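Local coordinates for mandelate racemase/muconate lactonizing enzyme (Roseovarius nubinhibens, PDB 2QDD), which is of unknown function but binds magnesium and, as an enolase superfamily member, probably acts by abstracting the proton alpha to a substrate carboxylate, at residues T9-D14 with G363-S368; D34-R39 with P65-G70; V135-S140 with G343-P348; G144-M149 with I177-A182; Q290-D295 with R318-L323. All blocks are in the same frame, centred on the assembly; numbering follows the deposited sequence.

Contact 1: T9-D14 with G363-S368; sequences TVFHLD and GRPVAS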
# COMPACT_ATOMS: atom_id res chain seq x y z
N THR A 9 46.46 1.70 -21.70
CA THR A 9 47.06 3.00 -21.96
C THR A 9 45.99 4.09 -21.94
O THR A 9 44.95 3.97 -22.60
CB THR A 9 47.80 3.03 -23.32
OG1 THR A 9 48.62 1.86 -23.44
CG2 THR A 9 48.69 4.27 -23.44
N VAL A 10 46.27 5.14 -21.19
CA VAL A 10 45.31 6.21 -20.91
C VAL A 10 45.78 7.47 -21.64
O VAL A 10 46.94 7.85 -21.55
CB VAL A 10 45.22 6.45 -19.38
CG1 VAL A 10 44.24 7.57 -19.05
CG2 VAL A 10 44.81 5.18 -18.66
N PHE A 11 44.86 8.10 -22.36
CA PHE A 11 45.12 9.37 -23.05
C PHE A 11 44.17 10.42 -22.50
O PHE A 11 43.09 10.09 -22.03
CB PHE A 11 44.90 9.22 -24.56
CG PHE A 11 45.82 8.23 -25.22
CD1 PHE A 11 47.00 8.66 -25.83
CD2 PHE A 11 45.52 6.87 -25.24
CE1 PHE A 11 47.86 7.76 -26.45
CE2 PHE A 11 46.38 5.96 -25.85
CZ PHE A 11 47.54 6.40 -26.46
N HIS A 12 44.58 11.68 -22.58
CA HIS A 12 43.72 12.78 -22.15
C HIS A 12 43.52 13.79 -23.29
O HIS A 12 44.47 14.21 -23.94
CB HIS A 12 44.29 13.45 -20.88
CG HIS A 12 43.75 14.82 -20.63
ND1 HIS A 12 44.55 15.95 -20.65
CD2 HIS A 12 42.49 15.26 -20.37
CE1 HIS A 12 43.81 17.01 -20.40
NE2 HIS A 12 42.56 16.62 -20.23
N LEU A 13 42.26 14.15 -23.51
CA LEU A 13 41.89 14.98 -24.65
C LEU A 13 41.22 16.24 -24.12
O LEU A 13 40.31 16.17 -23.30
CB LEU A 13 40.92 14.21 -25.56
CG LEU A 13 41.46 13.15 -26.54
CD1 LEU A 13 41.80 11.82 -25.87
CD2 LEU A 13 40.46 12.91 -27.66
N ASP A 14 41.71 17.39 -24.58
CA ASP A 14 41.10 18.68 -24.29
C ASP A 14 40.20 19.06 -25.46
O ASP A 14 40.69 19.37 -26.55
CB ASP A 14 42.20 19.73 -24.11
CG ASP A 14 41.80 20.86 -23.18
OD1 ASP A 14 40.82 21.57 -23.49
OD2 ASP A 14 42.47 21.03 -22.14
N GLY A 363 47.92 12.94 -28.77
CA GLY A 363 48.96 13.42 -27.87
C GLY A 363 49.69 12.28 -27.19
O GLY A 363 49.50 11.11 -27.54
N ARG A 364 50.53 12.62 -26.23
CA ARG A 364 51.30 11.63 -25.48
C ARG A 364 50.47 11.10 -24.31
O ARG A 364 49.84 11.89 -23.60
CB ARG A 364 52.61 12.24 -24.99
CG ARG A 364 53.85 11.42 -25.32
CD ARG A 364 54.38 10.68 -24.10
NE ARG A 364 55.15 11.56 -23.22
CZ ARG A 364 55.16 11.50 -21.89
NH1 ARG A 364 54.42 10.60 -21.25
NH2 ARG A 364 55.90 12.34 -21.19
N PRO A 365 50.46 9.77 -24.11
CA PRO A 365 49.76 9.11 -23.00
C PRO A 365 50.10 9.68 -21.63
O PRO A 365 51.27 9.94 -21.33
CB PRO A 365 50.24 7.65 -23.09
CG PRO A 365 51.37 7.65 -24.06
CD PRO A 365 51.11 8.78 -24.99
N VAL A 366 49.06 9.90 -20.82
CA VAL A 366 49.23 10.44 -19.47
C VAL A 366 49.56 9.35 -18.45
O VAL A 366 50.16 9.63 -17.41
CB VAL A 366 48.03 11.30 -19.01
CG1 VAL A 366 47.92 12.57 -19.85
CG2 VAL A 366 46.72 10.52 -19.07
N ALA A 367 49.17 8.12 -18.77
CA ALA A 367 49.51 6.94 -17.96
C ALA A 367 49.54 5.68 -18.82
O ALA A 367 48.90 5.63 -19.88
CB ALA A 367 48.53 6.77 -16.79
N SER A 368 50.27 4.67 -18.34
CA SER A 368 50.37 3.37 -19.00
C SER A 368 50.65 2.31 -17.95
O SER A 368 51.39 2.55 -16.99
CB SER A 368 51.50 3.39 -20.03
OG SER A 368 51.47 2.22 -20.83
O HOH W 1 47.02 12.58 -23.72
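Two direct backbone hydrogen bonds join strand 9-14 to the returning C-terminal segment 363-368. Val10 N donates almost straight to Ala367 O (3.0 Å, 171°), and Val10 O takes a more bent bond, lying in its carbonyl plane, from Val366 N (3.0 Å, 137°). Val366 and Ala367 thus both face Val10, a classic beta bulge. Beyond it the chains part and a water bridges the gap, accepting from His12 N (2.8 Å) and donating to Arg364 O.

The apolar contacts divide between the two faces of the sheet. On the face of Val10 and Ala367, Val10 CG1, anti to its own N, crosses obliquely to meet Val366 CG2 at 3.9 Å, while Val366 CG1 reaches His12 CB. On the face of Thr9 and Ser368, Thr9 CG2 lies alongside Pro365 CB (3.7 Å); Thr9 OG1 hydrogen-bonds to Arg39 NH2 on the neighbouring strand. The Phe11 ring, with CG anti to the carbonyl carbon (chi1 -63°), runs side by side with Pro365: CB of the proline lies over one ring face and Pro365 CD stands 3.7 Å from Phe11 CE1, while Gly363 O sits at the ring edge, in plane. An alanine in place of Phe11 would probably lose the ring's contacts with Pro365 and Gly363 O and loosen the segment just ahead of the bulge.

The chemistry divides the work: backbone amides and one water set the alignment, and apolar side chains meet on both faces without any charge pair between the segments.

Contact 2: D34-R39 with P65-G70; sequences DSTYLR and PGLRAG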
# COMPACT_ATOMS: atom_id res chain seq x y z
N ASP A 34 36.85 17.37 -20.60
CA ASP A 34 38.00 16.54 -20.24
C ASP A 34 37.63 15.10 -20.60
O ASP A 34 36.95 14.40 -19.83
CB ASP A 34 38.29 16.70 -18.74
CG ASP A 34 39.46 15.85 -18.24
OD1 ASP A 34 40.07 16.25 -17.23
OD2 ASP A 34 39.76 14.78 -18.81
N SER A 35 38.08 14.67 -21.77
CA SER A 35 37.83 13.31 -22.24
C SER A 35 39.01 12.40 -21.94
O SER A 35 40.16 12.80 -22.02
CB SER A 35 37.55 13.31 -23.74
OG SER A 35 37.17 12.02 -24.17
N THR A 36 38.69 11.16 -21.59
CA THR A 36 39.68 10.11 -21.44
C THR A 36 39.44 9.07 -22.54
O THR A 36 38.34 8.54 -22.65
CB THR A 36 39.57 9.45 -20.05
OG1 THR A 36 39.75 10.45 -19.04
CG2 THR A 36 40.61 8.37 -19.87
N TYR A 37 40.47 8.82 -23.34
CA TYR A 37 40.54 7.62 -24.19
C TYR A 37 41.34 6.53 -23.48
O TYR A 37 42.38 6.80 -22.89
CB TYR A 37 41.21 7.93 -25.53
CG TYR A 37 40.30 8.45 -26.62
CD1 TYR A 37 40.57 8.18 -27.96
CD2 TYR A 37 39.17 9.23 -26.32
CE1 TYR A 37 39.75 8.66 -28.98
CE2 TYR A 37 38.34 9.71 -27.33
CZ TYR A 37 38.64 9.42 -28.66
OH TYR A 37 37.83 9.90 -29.66
N LEU A 38 40.85 5.31 -23.56
CA LEU A 38 41.55 4.16 -23.02
C LEU A 38 41.80 3.14 -24.12
O LEU A 38 40.90 2.81 -24.89
CB LEU A 38 40.75 3.55 -21.87
CG LEU A 38 41.23 2.22 -21.29
CD1 LEU A 38 42.49 2.36 -20.43
CD2 LEU A 38 40.11 1.60 -20.50
N ARG A 39 43.04 2.66 -24.20
CA ARG A 39 43.41 1.58 -25.12
C ARG A 39 43.72 0.34 -24.31
O ARG A 39 44.54 0.39 -23.40
CB ARG A 39 44.63 1.98 -25.96
CG ARG A 39 45.17 0.86 -26.84
CD ARG A 39 46.36 1.28 -27.69
NE ARG A 39 47.57 1.49 -26.90
CZ ARG A 39 48.57 2.29 -27.25
NH1 ARG A 39 48.52 2.97 -28.40
NH2 ARG A 39 49.63 2.42 -26.45
N PRO A 65 39.66 14.07 -13.85
CA PRO A 65 40.75 13.61 -12.97
C PRO A 65 40.40 12.37 -12.14
O PRO A 65 41.27 11.53 -11.90
CB PRO A 65 41.01 14.82 -12.06
CG PRO A 65 40.46 15.99 -12.80
CD PRO A 65 39.28 15.46 -13.54
N GLY A 66 39.14 12.25 -11.72
CA GLY A 66 38.68 11.05 -11.02
C GLY A 66 38.61 9.81 -11.89
O GLY A 66 38.82 8.70 -11.40
N LEU A 67 38.32 10.01 -13.17
CA LEU A 67 38.26 8.92 -14.14
C LEU A 67 39.63 8.27 -14.32
O LEU A 67 39.75 7.04 -14.27
CB LEU A 67 37.72 9.42 -15.49
CG LEU A 67 36.80 8.49 -16.29
CD1 LEU A 67 35.91 9.30 -17.23
CD2 LEU A 67 37.56 7.43 -17.07
N ARG A 68 40.65 9.09 -14.49
CA ARG A 68 42.02 8.61 -14.64
C ARG A 68 42.59 8.01 -13.35
O ARG A 68 43.29 7.00 -13.41
CB ARG A 68 42.92 9.71 -15.19
CG ARG A 68 42.60 10.05 -16.65
CD ARG A 68 43.46 11.17 -17.18
NE ARG A 68 43.10 12.48 -16.62
CZ ARG A 68 42.19 13.30 -17.14
NH1 ARG A 68 41.53 12.95 -18.24
NH2 ARG A 68 41.95 14.46 -16.56
N ALA A 69 42.25 8.62 -12.21
CA ALA A 69 42.58 8.06 -10.89
C ALA A 69 41.92 6.71 -10.63
O ALA A 69 42.53 5.81 -10.05
CB ALA A 69 42.24 9.04 -9.77
N GLY A 70 40.68 6.56 -11.08
CA GLY A 70 39.96 5.29 -11.01
C GLY A 70 40.58 4.19 -11.84
O GLY A 70 40.70 3.05 -11.37
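Arg68 of helix 65-70 reaches across to strand 34-39. From CB the chain leaves with CG anti to the carbonyl carbon (chi1 -69°), and CG crosses Thr36 obliquely, 3.7 Å from Thr36 OG1 and 4.1 Å from Thr36 CG2. It runs extended through chi2 to CD, then bends at chi3 (-72°), which swings NE and the guanidinium toward the carboxylate of Asp34. The two groups meet tip to tip with planes only 6° apart. Arg68 NH1 donates to Asp34 OD2 (2.6 Å) and Arg68 NH2 to Asp34 OD1 (2.7 Å), each on a syn lone pair, so both ends of the carboxylate are gripped and its rotation is fixed. Leu67 CD2 adds an apolar touch, 4.1 Å from Thr36 CB. A leucine in place of Arg68 would lose both bonds of this end-on salt bridge and would probably leave Asp34 poorly compensated. The helix lies on the antiparallel sheet, its axis 8.9 Å from that of the strand. Arg68 also touches His12 of strand 5-22, Leu67 packs on Tyr102 and Pro106 of helix 101-119, and Pro65 meets Thr73 of a neighbouring subunit.

Contact 3: V135-S140 with G343-P348; sequences VPINSS and GLATPP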
# COMPACT_ATOMS: atom_id res chain seq x y z
N VAL A 135 19.38 5.76 -36.91
CA VAL A 135 18.73 6.24 -35.70
C VAL A 135 18.54 7.75 -35.83
O VAL A 135 19.51 8.47 -36.08
CB VAL A 135 19.57 5.89 -34.42
CG1 VAL A 135 18.92 6.46 -33.16
CG2 VAL A 135 19.72 4.37 -34.29
N PRO A 136 17.29 8.24 -35.65
CA PRO A 136 17.01 9.68 -35.64
C PRO A 136 17.82 10.42 -34.58
O PRO A 136 18.04 9.91 -33.49
CB PRO A 136 15.51 9.73 -35.30
CG PRO A 136 14.98 8.43 -35.77
CD PRO A 136 16.07 7.44 -35.47
N ILE A 137 18.28 11.61 -34.95
CA ILE A 137 19.11 12.44 -34.08
C ILE A 137 18.28 13.65 -33.69
O ILE A 137 17.65 14.26 -34.54
CB ILE A 137 20.43 12.88 -34.79
CG1 ILE A 137 21.24 11.66 -35.27
CG2 ILE A 137 21.30 13.77 -33.89
CD1 ILE A 137 21.48 10.59 -34.20
N ASN A 138 18.27 13.98 -32.40
CA ASN A 138 17.56 15.18 -31.96
C ASN A 138 18.39 16.47 -31.91
O ASN A 138 19.59 16.44 -31.65
CB ASN A 138 16.77 14.94 -30.66
CG ASN A 138 17.66 14.80 -29.45
OD1 ASN A 138 18.03 15.79 -28.81
ND2 ASN A 138 18.00 13.57 -29.11
N SER A 139 17.73 17.59 -32.19
CA SER A 139 18.34 18.91 -32.05
C SER A 139 18.33 19.40 -30.60
O SER A 139 17.54 18.91 -29.78
CB SER A 139 17.61 19.93 -32.92
OG SER A 139 16.30 20.18 -32.44
N SER A 140 19.19 20.36 -30.31
CA SER A 140 19.20 21.03 -29.01
C SER A 140 18.81 22.49 -29.17
O SER A 140 19.52 23.26 -29.82
CB SER A 140 20.58 20.93 -28.37
OG SER A 140 21.03 19.58 -28.36
N GLY A 343 19.62 14.24 -40.37
CA GLY A 343 18.80 13.92 -39.21
C GLY A 343 18.87 12.47 -38.76
O GLY A 343 18.12 12.07 -37.86
N LEU A 344 19.75 11.68 -39.37
CA LEU A 344 19.90 10.26 -39.05
C LEU A 344 21.37 9.88 -38.90
O LEU A 344 22.24 10.45 -39.56
CB LEU A 344 19.27 9.38 -40.14
CG LEU A 344 17.74 9.35 -40.32
CD1 LEU A 344 17.39 8.80 -41.69
CD2 LEU A 344 17.08 8.51 -39.26
N ALA A 345 21.64 8.90 -38.03
CA ALA A 345 22.98 8.32 -37.89
C ALA A 345 22.94 6.80 -37.85
O ALA A 345 22.08 6.21 -37.23
CB ALA A 345 23.68 8.86 -36.64
N THR A 346 23.90 6.19 -38.55
CA THR A 346 23.96 4.74 -38.73
C THR A 346 25.24 4.29 -38.03
O THR A 346 26.27 4.95 -38.18
CB THR A 346 24.03 4.38 -40.25
OG1 THR A 346 22.89 4.93 -40.93
CG2 THR A 346 24.04 2.88 -40.47
N PRO A 347 25.17 3.20 -37.24
CA PRO A 347 26.41 2.65 -36.69
C PRO A 347 27.20 1.91 -37.76
O PRO A 347 26.61 1.45 -38.74
CB PRO A 347 25.90 1.68 -35.61
CG PRO A 347 24.57 1.23 -36.11
CD PRO A 347 23.98 2.42 -36.83
N PRO A 348 28.53 1.81 -37.61
CA PRO A 348 29.37 0.93 -38.45
C PRO A 348 28.97 -0.54 -38.39
O PRO A 348 28.38 -0.99 -37.40
CB PRO A 348 30.77 1.13 -37.86
CG PRO A 348 30.73 2.47 -37.22
CD PRO A 348 29.35 2.58 -36.65
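The first strand of the enolase-type barrel, 135-141, gains here a short antiparallel partner, 344-345, along the edge that further on pairs with strand 163-167. Val135 and Ala345 form a hydrogen-bonded pair: Val135 N donates to Ala345 O nearly straight (2.8 Å, 175°), and Ala345 N returns a bond to Val135 O at 2.9 Å. Past the non-hydrogen-bonded pair of Pro136 and Leu344, Ile137 N donates to Gly343 O (3.0 Å), from well above the carbonyl plane. Pro136, which has no N-H, therefore costs this pairing no bond; its CA lies 3.4 Å from Gly343 O in a CA-H...O contact, so this oxygen has two neighbours on the strand. Gly343 takes a positive phi (90°), at which a side chain would jam against the preceding carbonyl.

On the face of Pro136 and Leu344 the two side chains lie alongside, pointing the same way, with Leu344 CD2 4.1 Å from Pro136 CD and 3.6 Å from Pro136 N. Ile137, with CG1 anti to its carbonyl carbon, brings CD1 to 3.7 Å from Ala345 CB. The opposite edge of the strand, through Pro136 O and Asn138 N, bonds to the backbone of Ser321. The arrangement is that of a short antiparallel appendage to the otherwise parallel strands of a modified TIM barrel, placed where the chain leaves the barrel on its way to the C terminus.

Contact 4: G144-M149 with I177-A182; sequences GTPDQM and IARIEA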
# COMPACT_ATOMS: atom_id res chain seq x y z
N GLY A 144 15.38 30.73 -24.39
CA GLY A 144 15.21 32.13 -24.78
C GLY A 144 13.76 32.54 -24.71
O GLY A 144 13.00 32.05 -23.87
N THR A 145 13.37 33.46 -25.60
CA THR A 145 11.95 33.78 -25.80
C THR A 145 11.26 32.65 -26.58
O THR A 145 11.93 31.90 -27.30
CB THR A 145 11.75 35.15 -26.51
OG1 THR A 145 12.30 35.12 -27.84
CG2 THR A 145 12.38 36.29 -25.71
N PRO A 146 9.93 32.51 -26.41
CA PRO A 146 9.01 31.89 -27.36
C PRO A 146 9.40 32.01 -28.84
O PRO A 146 9.43 31.00 -29.55
CB PRO A 146 7.69 32.61 -27.09
CG PRO A 146 7.79 33.12 -25.67
CD PRO A 146 9.20 32.90 -25.18
N ASP A 147 9.71 33.23 -29.30
CA ASP A 147 10.01 33.48 -30.71
C ASP A 147 11.43 33.10 -31.11
O ASP A 147 11.67 32.74 -32.27
CB ASP A 147 9.73 34.94 -31.07
CG ASP A 147 8.34 35.40 -30.65
OD1 ASP A 147 7.36 35.07 -31.36
OD2 ASP A 147 8.23 36.08 -29.61
N GLN A 148 12.37 33.19 -30.17
CA GLN A 148 13.76 32.77 -30.39
C GLN A 148 13.89 31.26 -30.53
O GLN A 148 14.56 30.77 -31.44
CB GLN A 148 14.66 33.24 -29.24
CG GLN A 148 15.27 34.62 -29.44
CD GLN A 148 15.81 35.20 -28.15
OE1 GLN A 148 16.73 34.64 -27.54
NE2 GLN A 148 15.25 36.32 -27.72
N MET A 149 13.24 30.52 -29.63
CA MET A 149 13.29 29.06 -29.62
C MET A 149 12.57 28.47 -30.83
O MET A 149 13.03 27.49 -31.42
CB MET A 149 12.70 28.51 -28.31
CG MET A 149 13.48 28.89 -27.05
SD MET A 149 12.73 28.33 -25.49
CE MET A 149 13.60 26.79 -25.25
N ILE A 177 5.62 28.53 -18.85
CA ILE A 177 4.28 28.32 -19.42
C ILE A 177 4.20 28.89 -20.84
O ILE A 177 3.74 28.21 -21.76
CB ILE A 177 3.16 28.89 -18.50
CG1 ILE A 177 3.05 28.07 -17.22
CG2 ILE A 177 1.80 28.87 -19.20
CD1 ILE A 177 2.60 28.84 -15.99
N ALA A 178 4.67 30.13 -21.01
CA ALA A 178 4.68 30.79 -22.32
C ALA A 178 5.62 30.15 -23.34
O ALA A 178 5.34 30.16 -24.54
CB ALA A 178 4.99 32.28 -22.17
N ARG A 179 6.74 29.61 -22.86
CA ARG A 179 7.65 28.81 -23.68
C ARG A 179 7.01 27.52 -24.17
O ARG A 179 7.02 27.23 -25.37
CB ARG A 179 8.92 28.47 -22.90
CG ARG A 179 10.00 29.53 -22.96
CD ARG A 179 11.08 29.24 -21.94
NE ARG A 179 11.77 30.45 -21.52
CZ ARG A 179 12.48 30.57 -20.41
NH1 ARG A 179 12.61 29.55 -19.57
NH2 ARG A 179 13.07 31.73 -20.13
N ILE A 180 6.45 26.75 -23.24
CA ILE A 180 5.85 25.46 -23.54
C ILE A 180 4.70 25.61 -24.54
O ILE A 180 4.65 24.89 -25.54
CB ILE A 180 5.40 24.71 -22.25
CG1 ILE A 180 6.62 24.15 -21.50
CG2 ILE A 180 4.46 23.57 -22.57
CD1 ILE A 180 6.36 23.88 -20.03
N GLU A 181 3.81 26.57 -24.29
CA GLU A 181 2.61 26.73 -25.11
C GLU A 181 2.88 27.26 -26.52
O GLU A 181 2.14 26.94 -27.45
CB GLU A 181 1.55 27.59 -24.41
CG GLU A 181 0.97 26.97 -23.13
CD GLU A 181 -0.15 25.96 -23.37
OE1 GLU A 181 -1.24 26.15 -22.80
OE2 GLU A 181 0.06 24.97 -24.10
N ALA A 182 3.94 28.05 -26.68
CA ALA A 182 4.35 28.53 -28.01
C ALA A 182 5.01 27.42 -28.83
O ALA A 182 4.65 27.21 -29.99
CB ALA A 182 5.28 29.73 -27.89
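Thr145 OG1 is held by one firm hydrogen bond, taken from Gln148 N (3.0 Å, 149°). With chi1 at 64° the hydroxyl folds back over the first turn of helix 146-159, which makes Thr145 the N-cap. Thr145 O is engaged too, accepting from Met149 N. Just before the cap, Gly144 O turns to the other helix and accepts a single, weak bond from Arg179 NE (3.1 Å, 133°). Gly144 itself is almost fully extended, and a CB there would clash with Gln148 OE1.

Arg179 starts with CG anti to its carbonyl carbon and runs extended from CG to NE, laying its aliphatic part across the helix start. Met149, bent at chi3, crosses it obliquely with SD 3.9 Å from Arg179 CG. Pro146 crosses the same chain obliquely: its CD is 4.1 Å from Arg179 CG, while its CB meets Ala182 CB at 3.8 Å and its CG rests 4.0 Å from Ala178 O. The charged end of Arg179 is paired within its own helix, through NH1 to Asp176. The Met149 side chain lies about 9 Å from that of Asp196, a magnesium ligand.

Two successive helices of the barrel's outer layer thus meet mainly through carbon and sulfur. The weak bond to Gly144 O probably adds little strength, and the arginine's charge is probably balanced mainly by Asp176.

Contact 5: Q290-D295 with R318-L323; sequences QMHIED and RLASWL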
# COMPACT_ATOMS: atom_id res chain seq x y z
N GLN A 290 9.82 3.75 -23.34
CA GLN A 290 10.45 4.31 -24.53
C GLN A 290 11.72 5.04 -24.12
O GLN A 290 11.76 5.67 -23.07
CB GLN A 290 9.48 5.26 -25.22
CG GLN A 290 8.35 4.55 -25.94
CD GLN A 290 7.62 5.47 -26.89
OE1 GLN A 290 7.21 6.57 -26.51
NE2 GLN A 290 7.45 5.03 -28.13
N MET A 291 12.77 4.95 -24.94
CA MET A 291 14.13 5.17 -24.45
C MET A 291 14.98 6.01 -25.41
O MET A 291 15.01 5.74 -26.60
CB MET A 291 14.83 3.83 -24.15
CG MET A 291 14.23 3.05 -22.98
SD MET A 291 14.93 1.41 -22.72
CE MET A 291 14.03 0.41 -23.89
N HIS A 292 15.64 7.05 -24.88
CA HIS A 292 16.73 7.73 -25.59
C HIS A 292 18.04 7.06 -25.21
O HIS A 292 18.34 6.92 -24.03
CB HIS A 292 16.82 9.21 -25.22
CG HIS A 292 15.63 10.02 -25.63
ND1 HIS A 292 15.47 10.53 -26.90
CD2 HIS A 292 14.55 10.43 -24.93
CE1 HIS A 292 14.34 11.21 -26.97
NE2 HIS A 292 13.76 11.16 -25.79
N ILE A 293 18.82 6.64 -26.20
CA ILE A 293 20.09 5.98 -25.93
C ILE A 293 21.24 6.74 -26.60
O ILE A 293 21.34 6.80 -27.82
CB ILE A 293 20.08 4.48 -26.31
CG1 ILE A 293 18.96 3.74 -25.56
CG2 ILE A 293 21.44 3.86 -26.03
CD1 ILE A 293 18.87 2.25 -25.82
N GLU A 294 22.09 7.32 -25.75
CA GLU A 294 23.11 8.29 -26.13
C GLU A 294 24.18 8.25 -25.04
O GLU A 294 24.02 7.53 -24.07
CB GLU A 294 22.50 9.69 -26.20
CG GLU A 294 21.82 10.15 -24.91
CD GLU A 294 20.84 11.28 -25.15
OE1 GLU A 294 19.95 11.13 -26.01
OE2 GLU A 294 20.98 12.33 -24.48
N ASP A 295 25.28 8.99 -25.19
CA ASP A 295 26.15 9.17 -24.04
C ASP A 295 26.15 10.59 -23.50
O ASP A 295 25.48 11.48 -24.06
CB ASP A 295 27.57 8.61 -24.28
CG ASP A 295 28.22 8.06 -22.99
OD1 ASP A 295 29.33 7.49 -23.06
OD2 ASP A 295 27.62 8.20 -21.90
N ARG A 318 12.50 2.62 -29.14
CA ARG A 318 13.63 3.50 -29.41
C ARG A 318 13.13 4.89 -29.79
O ARG A 318 12.26 5.03 -30.65
CB ARG A 318 14.51 2.91 -30.50
CG ARG A 318 15.79 3.69 -30.79
CD ARG A 318 16.12 3.65 -32.28
NE ARG A 318 16.23 2.27 -32.75
CZ ARG A 318 15.60 1.77 -33.81
NH1 ARG A 318 15.78 0.50 -34.14
NH2 ARG A 318 14.80 2.54 -34.55
N LEU A 319 13.67 5.90 -29.13
CA LEU A 319 13.46 7.29 -29.54
C LEU A 319 14.76 7.87 -30.11
O LEU A 319 15.72 7.13 -30.31
CB LEU A 319 12.92 8.12 -28.38
CG LEU A 319 11.55 7.73 -27.81
CD1 LEU A 319 11.39 8.26 -26.40
CD2 LEU A 319 10.42 8.21 -28.69
N ALA A 320 14.78 9.18 -30.35
CA ALA A 320 15.95 9.86 -30.92
C ALA A 320 17.20 9.77 -30.04
O ALA A 320 17.11 9.73 -28.82
CB ALA A 320 15.61 11.31 -31.23
N SER A 321 18.37 9.73 -30.68
CA SER A 321 19.64 9.84 -29.99
C SER A 321 20.18 11.26 -30.07
O SER A 321 19.79 12.04 -30.93
CB SER A 321 20.66 8.87 -30.58
OG SER A 321 20.39 7.53 -30.18
N TRP A 322 21.07 11.59 -29.14
CA TRP A 322 21.85 12.82 -29.18
C TRP A 322 23.28 12.44 -29.53
O TRP A 322 23.78 11.40 -29.09
CB TRP A 322 21.77 13.49 -27.81
CG TRP A 322 22.51 14.78 -27.66
CD1 TRP A 322 22.17 15.99 -28.17
CD2 TRP A 322 23.71 14.99 -26.89
NE1 TRP A 322 23.08 16.94 -27.79
CE2 TRP A 322 24.04 16.35 -27.00
CE3 TRP A 322 24.54 14.15 -26.13
CZ2 TRP A 322 25.16 16.91 -26.38
CZ3 TRP A 322 25.65 14.70 -25.51
CH2 TRP A 322 25.95 16.07 -25.64
N LEU A 323 23.93 13.27 -30.35
CA LEU A 323 25.34 13.07 -30.66
C LEU A 323 26.19 14.14 -29.97
O LEU A 323 26.04 15.34 -30.25
CB LEU A 323 25.57 13.09 -32.18
CG LEU A 323 25.61 11.80 -32.99
CD1 LEU A 323 24.88 10.62 -32.37
CD2 LEU A 323 25.13 12.06 -34.42
O HOH W 2 17.81 6.54 -28.95
O HOH W 3 25.54 9.73 -28.03
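Segments 290-295 and 318-323 run side by side in roughly the same direction, 31° apart, bridged at Met291 and Arg318, with Leu319 N donating to Met291 O (2.9 Å). His292 turns its ring so that ND1 donates to Ala320 O (2.6 Å, 163°), in the ring plane and on a carbonyl lone pair; ND1 therefore carries a proton. Leu319 CB lies over one face of that ring, a CH-pi contact 3.9 Å from the centroid, and Leu319 CD1 reaches on to Gln290 CB. The buried His292 NE2 has no partner in the model. Ser321 OG donates to Ile293 O (2.6 Å) and accepts from a water that also joins Ile293 N to Leu319 O. Farther along, Glu294 OE1 takes only a weak bond from Trp322 N (3.4 Å), its carboxylate crossing obliquely beside Trp322 CB, and the indole presents its edge to Asp295 O, with Trp322 CE3 3.5 Å from Asp295 O. A second water links Asp295 N to Trp322 O. The contact closes the barrel, with 318-323 lying between strands 290-293 and 135-141; the side chains of His292 and Glu294 lie about 6 Å from those of the magnesium ligands Glu220 and Asp243, respectively, as expected at the active-site mouth of an enolase-type barrel.

From the N terminus, strand 9-14 opens the widest loop, which contact 1 closes only when the C-terminal segment returns to the same sheet. Every other contact falls within it, and none cross. Contact 2 closes first, laying a helix on the N-terminal sheet; it touches contact 1 directly, through the adjoining strands and His12. Contact 3 then spans the barrel from its first strand to 343-348 and encloses both contact 4, between two early outer helices, and contact 5, which closes later. Contacts 3 and 5 meet at Ser321 and join the barrel's ends, whereas contact 4 lies about 43 Å from contact 1, centre to centre.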